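Local structure of variable region-containing chitin-binding protein 3 (Branchiostoma floridae, 1XT5) at residues V16-Y28 and L89-P101. The protein probably binds chitin and may hydrolyse it, as an amphioxus immune-type receptor whose immunoglobulin V-type domain is the part described here. Residues are numbered along the deposited sequence; the frame is centred on the assembly and turned at random. Where two conformers were deposited one is given.
Sequences VHAGGTVELPCSY and LAAPTLRLTHVHP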
loop_
_atom_site.group_PDB
_atom_site.type_symbol
_atom_site.label_atom_id
_atom_site.label_comp_id
_atom_site.label_asym_id
_atom_site.label_seq_id
_atom_site.Cartn_x
_atom_site.Cartn_y
_atom_site.Cartn_z
ATOM N N VAL A 16 17.513 0.988 -0.756
ATOM C CA VAL A 16 17.979 -0.186 -1.463
ATOM C C VAL A 16 18.820 0.234 -2.652
ATOM O O VAL A 16 18.683 1.338 -3.173
ATOM C CB VAL A 16 16.759 -0.979 -1.980
ATOM C CG1 VAL A 16 16.042 -0.293 -3.115
ATOM C CG2 VAL A 16 17.189 -2.388 -2.355
ATOM N N HIS A 17 19.685 -0.674 -3.108
ATOM C CA HIS A 17 20.394 -0.451 -4.370
ATOM C C HIS A 17 19.457 -0.688 -5.551
ATOM O O HIS A 17 18.596 -1.575 -5.490
ATOM C CB HIS A 17 21.567 -1.457 -4.353
ATOM C CG HIS A 17 22.577 -1.414 -3.259
ATOM N ND1 HIS A 17 22.910 -2.353 -2.315
ATOM C CD2 HIS A 17 23.420 -0.396 -2.991
ATOM C CE1 HIS A 17 23.899 -1.889 -1.533
ATOM N NE2 HIS A 17 24.241 -0.661 -1.931
ATOM N N ALA A 18 19.688 0.005 -6.658
ATOM C CA ALA A 18 18.936 -0.259 -7.888
ATOM C C ALA A 18 19.269 -1.683 -8.280
ATOM O O ALA A 18 20.427 -2.158 -8.191
ATOM C CB ALA A 18 19.213 0.769 -8.966
ATOM N N GLY A 19 18.255 -2.371 -8.768
ATOM C CA GLY A 19 18.272 -3.740 -9.159
ATOM C C GLY A 19 17.888 -4.639 -8.012
ATOM O O GLY A 19 17.577 -5.816 -8.240
ATOM N N GLY A 20 17.866 -4.117 -6.798
ATOM C CA GLY A 20 17.552 -4.910 -5.637
ATOM C C GLY A 20 16.051 -4.990 -5.379
ATOM O O GLY A 20 15.247 -4.484 -6.149
ATOM N N THR A 21 15.689 -5.694 -4.330
ATOM C CA THR A 21 14.356 -5.890 -3.835
ATOM C C THR A 21 14.212 -5.189 -2.491
ATOM O O THR A 21 15.105 -5.276 -1.631
ATOM C CB THR A 21 14.016 -7.368 -3.732
ATOM O OG1 THR A 21 14.069 -7.948 -5.052
ATOM C CG2 THR A 21 12.630 -7.612 -3.146
ATOM N N VAL A 22 13.115 -4.471 -2.291
ATOM C CA VAL A 22 12.873 -3.734 -1.089
ATOM C C VAL A 22 11.447 -3.962 -0.612
ATOM O O VAL A 22 10.543 -4.194 -1.401
ATOM C CB VAL A 22 13.162 -2.220 -1.282
ATOM C CG1 VAL A 22 12.166 -1.611 -2.267
ATOM C CG2 VAL A 22 13.297 -1.426 -0.023
ATOM N N GLU A 23 11.241 -3.837 0.713
ATOM C CA GLU A 23 9.921 -3.861 1.280
ATOM C C GLU A 23 9.609 -2.546 2.036
ATOM O O GLU A 23 10.491 -2.026 2.746
ATOM C CB GLU A 23 9.739 -5.071 2.162
ATOM C CG GLU A 23 9.857 -6.391 1.363
ATOM C CD GLU A 23 9.388 -7.665 1.961
ATOM O OE1 GLU A 23 8.876 -7.588 3.095
ATOM O OE2 GLU A 23 9.537 -8.671 1.255
ATOM N N LEU A 24 8.396 -2.084 1.869
ATOM C CA LEU A 24 7.929 -0.845 2.472
ATOM C C LEU A 24 6.821 -1.245 3.462
ATOM O O LEU A 24 5.720 -1.565 3.031
ATOM C CB LEU A 24 7.373 0.145 1.480
ATOM C CG LEU A 24 8.419 0.636 0.472
ATOM C CD1 LEU A 24 8.974 -0.274 -0.554
ATOM C CD2 LEU A 24 7.813 1.779 -0.383
ATOM N N PRO A 25 7.111 -1.330 4.769
ATOM C CA PRO A 25 6.113 -1.837 5.703
ATOM C C PRO A 25 4.878 -0.968 5.826
ATOM O O PRO A 25 4.922 0.254 5.796
ATOM C CB PRO A 25 6.902 -1.924 7.027
ATOM C CG PRO A 25 8.315 -2.088 6.603
ATOM C CD PRO A 25 8.428 -1.165 5.427
ATOM N N CYS A 26 3.749 -1.629 6.061
ATOM C CA CYS A 26 2.517 -0.937 6.333
ATOM C C CYS A 26 1.589 -1.852 7.139
ATOM O O CYS A 26 1.535 -3.046 6.853
ATOM C CB CYS A 26 1.834 -0.546 5.032
ATOM S SG CYS A 26 0.308 0.420 5.320
ATOM N N SER A 27 0.902 -1.274 8.110
ATOM C CA SER A 27 -0.089 -1.984 8.877
ATOM C C SER A 27 -1.350 -1.095 8.992
ATOM O O SER A 27 -1.297 0.105 8.754
ATOM C CB SER A 27 0.373 -2.351 10.279
ATOM O OG SER A 27 0.526 -1.185 11.095
ATOM N N TYR A 28 -2.476 -1.683 9.393
ATOM C CA TYR A 28 -3.643 -0.859 9.674
ATOM C C TYR A 28 -4.513 -1.563 10.703
ATOM O O TYR A 28 -4.482 -2.801 10.855
ATOM C CB TYR A 28 -4.458 -0.512 8.390
ATOM C CG TYR A 28 -5.253 -1.683 7.866
ATOM C CD1 TYR A 28 -6.563 -1.904 8.277
ATOM C CD2 TYR A 28 -4.715 -2.601 6.968
ATOM C CE1 TYR A 28 -7.297 -2.947 7.842
ATOM C CE2 TYR A 28 -5.470 -3.693 6.526
ATOM C CZ TYR A 28 -6.758 -3.856 6.962
ATOM O OH TYR A 28 -7.483 -4.948 6.553
ATOM N N LEU A 89 -2.914 -8.735 2.457
ATOM C CA LEU A 89 -3.653 -7.491 2.411
ATOM C C LEU A 89 -4.046 -6.974 3.760
ATOM O O LEU A 89 -4.292 -5.762 3.918
ATOM C CB LEU A 89 -4.886 -7.660 1.506
ATOM C CG LEU A 89 -4.615 -7.795 0.024
ATOM C CD1 LEU A 89 -5.848 -8.262 -0.708
ATOM C CD2 LEU A 89 -4.102 -6.506 -0.584
ATOM N N ALA A 90 -4.121 -7.824 4.771
ATOM C CA ALA A 90 -4.419 -7.406 6.135
ATOM C C ALA A 90 -3.213 -6.759 6.800
ATOM O O ALA A 90 -3.408 -6.128 7.873
ATOM C CB ALA A 90 -4.875 -8.588 6.995
ATOM N N ALA A 91 -2.034 -6.847 6.244
ATOM C CA ALA A 91 -0.779 -6.291 6.794
ATOM C C ALA A 91 0.037 -5.878 5.570
ATOM O O ALA A 91 0.993 -6.547 5.169
ATOM C CB ALA A 91 -0.061 -7.326 7.643
ATOM N N PRO A 92 -0.417 -4.828 4.856
ATOM C CA PRO A 92 -0.117 -4.647 3.441
ATOM C C PRO A 92 1.223 -4.029 3.091
ATOM O O PRO A 92 1.338 -3.212 2.152
ATOM C CB PRO A 92 -1.297 -3.778 2.971
ATOM C CG PRO A 92 -1.597 -2.923 4.184
ATOM C CD PRO A 92 -1.465 -3.892 5.323
ATOM N N THR A 93 2.297 -4.514 3.694
ATOM C CA THR A 93 3.640 -4.223 3.254
ATOM C C THR A 93 3.796 -4.495 1.776
ATOM O O THR A 93 3.383 -5.552 1.273
ATOM C CB THR A 93 4.606 -5.105 4.053
ATOM O OG1 THR A 93 4.477 -4.709 5.401
ATOM C CG2 THR A 93 6.034 -5.062 3.549
ATOM N N LEU A 94 4.402 -3.523 1.085
ATOM C CA LEU A 94 4.688 -3.604 -0.337
ATOM C C LEU A 94 6.094 -4.166 -0.566
ATOM O O LEU A 94 7.038 -3.718 0.068
ATOM C CB LEU A 94 4.647 -2.194 -0.913
ATOM C CG LEU A 94 4.993 -2.058 -2.412
ATOM C CD1 LEU A 94 3.916 -2.688 -3.270
ATOM C CD2 LEU A 94 5.167 -0.590 -2.762
ATOM N N ARG A 95 6.201 -5.109 -1.489
ATOM C CA ARG A 95 7.487 -5.623 -1.981
ATOM C C ARG A 95 7.660 -5.127 -3.412
ATOM O O ARG A 95 6.774 -5.313 -4.255
ATOM C CB ARG A 95 7.490 -7.150 -1.948
ATOM C CG ARG A 95 8.802 -7.775 -2.394
ATOM C CD ARG A 95 8.782 -9.274 -2.208
ATOM N NE ARG A 95 9.915 -10.079 -2.580
ATOM C CZ ARG A 95 10.033 -10.636 -3.781
ATOM N NH1 ARG A 95 9.167 -10.480 -4.784
ATOM N NH2 ARG A 95 11.134 -11.365 -3.984
ATOM N N LEU A 96 8.806 -4.513 -3.692
ATOM C CA LEU A 96 9.156 -4.024 -5.027
ATOM C C LEU A 96 10.434 -4.671 -5.454
ATOM O O LEU A 96 11.473 -4.584 -4.746
ATOM C CB LEU A 96 9.200 -2.513 -4.985
ATOM C CG LEU A 96 9.361 -1.871 -6.340
ATOM C CD1 LEU A 96 8.152 -2.114 -7.239
ATOM C CD2 LEU A 96 9.631 -0.379 -6.147
ATOM N N THR A 97 10.423 -5.367 -6.595
ATOM C CA THR A 97 11.643 -6.043 -7.105
ATOM C C THR A 97 12.252 -5.207 -8.233
ATOM O O THR A 97 11.619 -4.304 -8.793
ATOM C CB THR A 97 11.334 -7.437 -7.640
ATOM O OG1 THR A 97 10.425 -7.308 -8.722
ATOM C CG2 THR A 97 10.682 -8.268 -6.598
ATOM N N HIS A 98 13.499 -5.574 -8.569
ATOM C CA HIS A 98 14.204 -4.966 -9.716
ATOM C C HIS A 98 14.116 -3.432 -9.656
ATOM O O HIS A 98 13.715 -2.782 -10.623
ATOM C CB HIS A 98 13.673 -5.455 -11.044
ATOM C CG HIS A 98 13.806 -6.893 -11.189
ATOM N ND1 HIS A 98 14.975 -7.499 -11.556
ATOM C CD2 HIS A 98 12.855 -7.854 -11.047
ATOM C CE1 HIS A 98 14.741 -8.800 -11.585
ATOM N NE2 HIS A 98 13.480 -9.076 -11.310
ATOM N N VAL A 99 14.463 -2.865 -8.489
ATOM C CA VAL A 99 14.261 -1.448 -8.285
ATOM C C VAL A 99 15.024 -0.614 -9.293
ATOM O O VAL A 99 16.219 -0.785 -9.523
ATOM C CB VAL A 99 14.617 -1.075 -6.823
ATOM C CG1 VAL A 99 14.692 0.399 -6.648
ATOM C CG2 VAL A 99 13.619 -1.695 -5.862
ATOM N N HIS A 100 14.310 0.312 -9.927
ATOM C CA HIS A 100 14.913 1.189 -10.942
ATOM C C HIS A 100 15.404 2.483 -10.319
ATOM O O HIS A 100 14.925 2.894 -9.284
ATOM C CB HIS A 100 13.873 1.553 -11.999
ATOM C CG HIS A 100 13.455 0.433 -12.892
ATOM N ND1 HIS A 100 13.155 -0.841 -12.443
ATOM C CD2 HIS A 100 13.302 0.399 -14.235
ATOM C CE1 HIS A 100 12.833 -1.579 -13.518
ATOM N NE2 HIS A 100 12.901 -0.843 -14.643
ATOM N N PRO A 101 16.353 3.113 -10.952
ATOM C CA PRO A 101 16.814 4.438 -10.418
ATOM C C PRO A 101 15.671 5.392 -10.077
ATOM O O PRO A 101 15.578 6.017 -8.981
ATOM C CB PRO A 101 17.720 4.947 -11.515
ATOM C CG PRO A 101 18.255 3.740 -12.199
ATOM C CD PRO A 101 17.101 2.734 -12.149
HETATM O O HOH W 1 15.338 -7.437 -7.444
HETATM O O HOH W 2 -1.961 -4.629 9.717
HETATM O O HOH W 3 -7.241 -5.867 3.944
HETATM O O HOH W 4 -5.256 -5.285 9.748
#
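Val22 and Leu24 pair with Leu96 and Leu94 through four backbone hydrogen bonds, the short strands 22-24 and 94-96 running antiparallel with axes 4.7 Å apart at closest approach. Beyond this pairing, the type II turn His17-Gly20 is held by Val99, whose O accepts from Gly19 N at 2.7 Å and whose N donates to Gly20 O. Pro92, which has no N-H to give Cys26 O, ends the pattern at the other end, and a side chain takes over: Cys26 N donates to Thr93 OG1 at 3.2 Å, a hydroxyl placed beside its own backbone N, anti to the carbonyl carbon (chi1 -63°). On the inward side, Val99 CG1 meets Val16 CG1 tip to tip at 3.8 Å, and Val99 CG2 slants against Val22 CG1. The Glu23 and Arg95 side chains lie on the outward side. Arg95 extends past Glu23, whose OE2 stays near the edge of the guanidinium, 4.1 Å from Arg95 NE and beyond salt-bridge range, while Thr21 CG2 covers one guanidinium face. Water 1 bridges Gly19 O, Thr21 OG1 and His98 N. The Tyr28 ring offers its edge to Leu89 O, 3.5 Å from Tyr28 CE2, and to Pro92 CD; water 4 sits over one face of this ring, within hydrogen-bonding distance of Tyr28 O and Ala90 O, though it has more acceptors around it than protons to give. Pro92, the centre of an inverse gamma turn, brings its CG within 4.0 Å of Cys26 SG. In the immunoglobulin sandwich these strands form the middle of the sheet 4-8, 22-31, 94-96, 84-86. Leu24, Leu94 and Leu96 face the opposing sheet, packing on Trp41 or Tyr107, the Cys26-Cys109 disulfide joins the two layers, and Trp41 NE1, from strand 38-44, donates to Pro92 O in the turn that leads into strand 94-96.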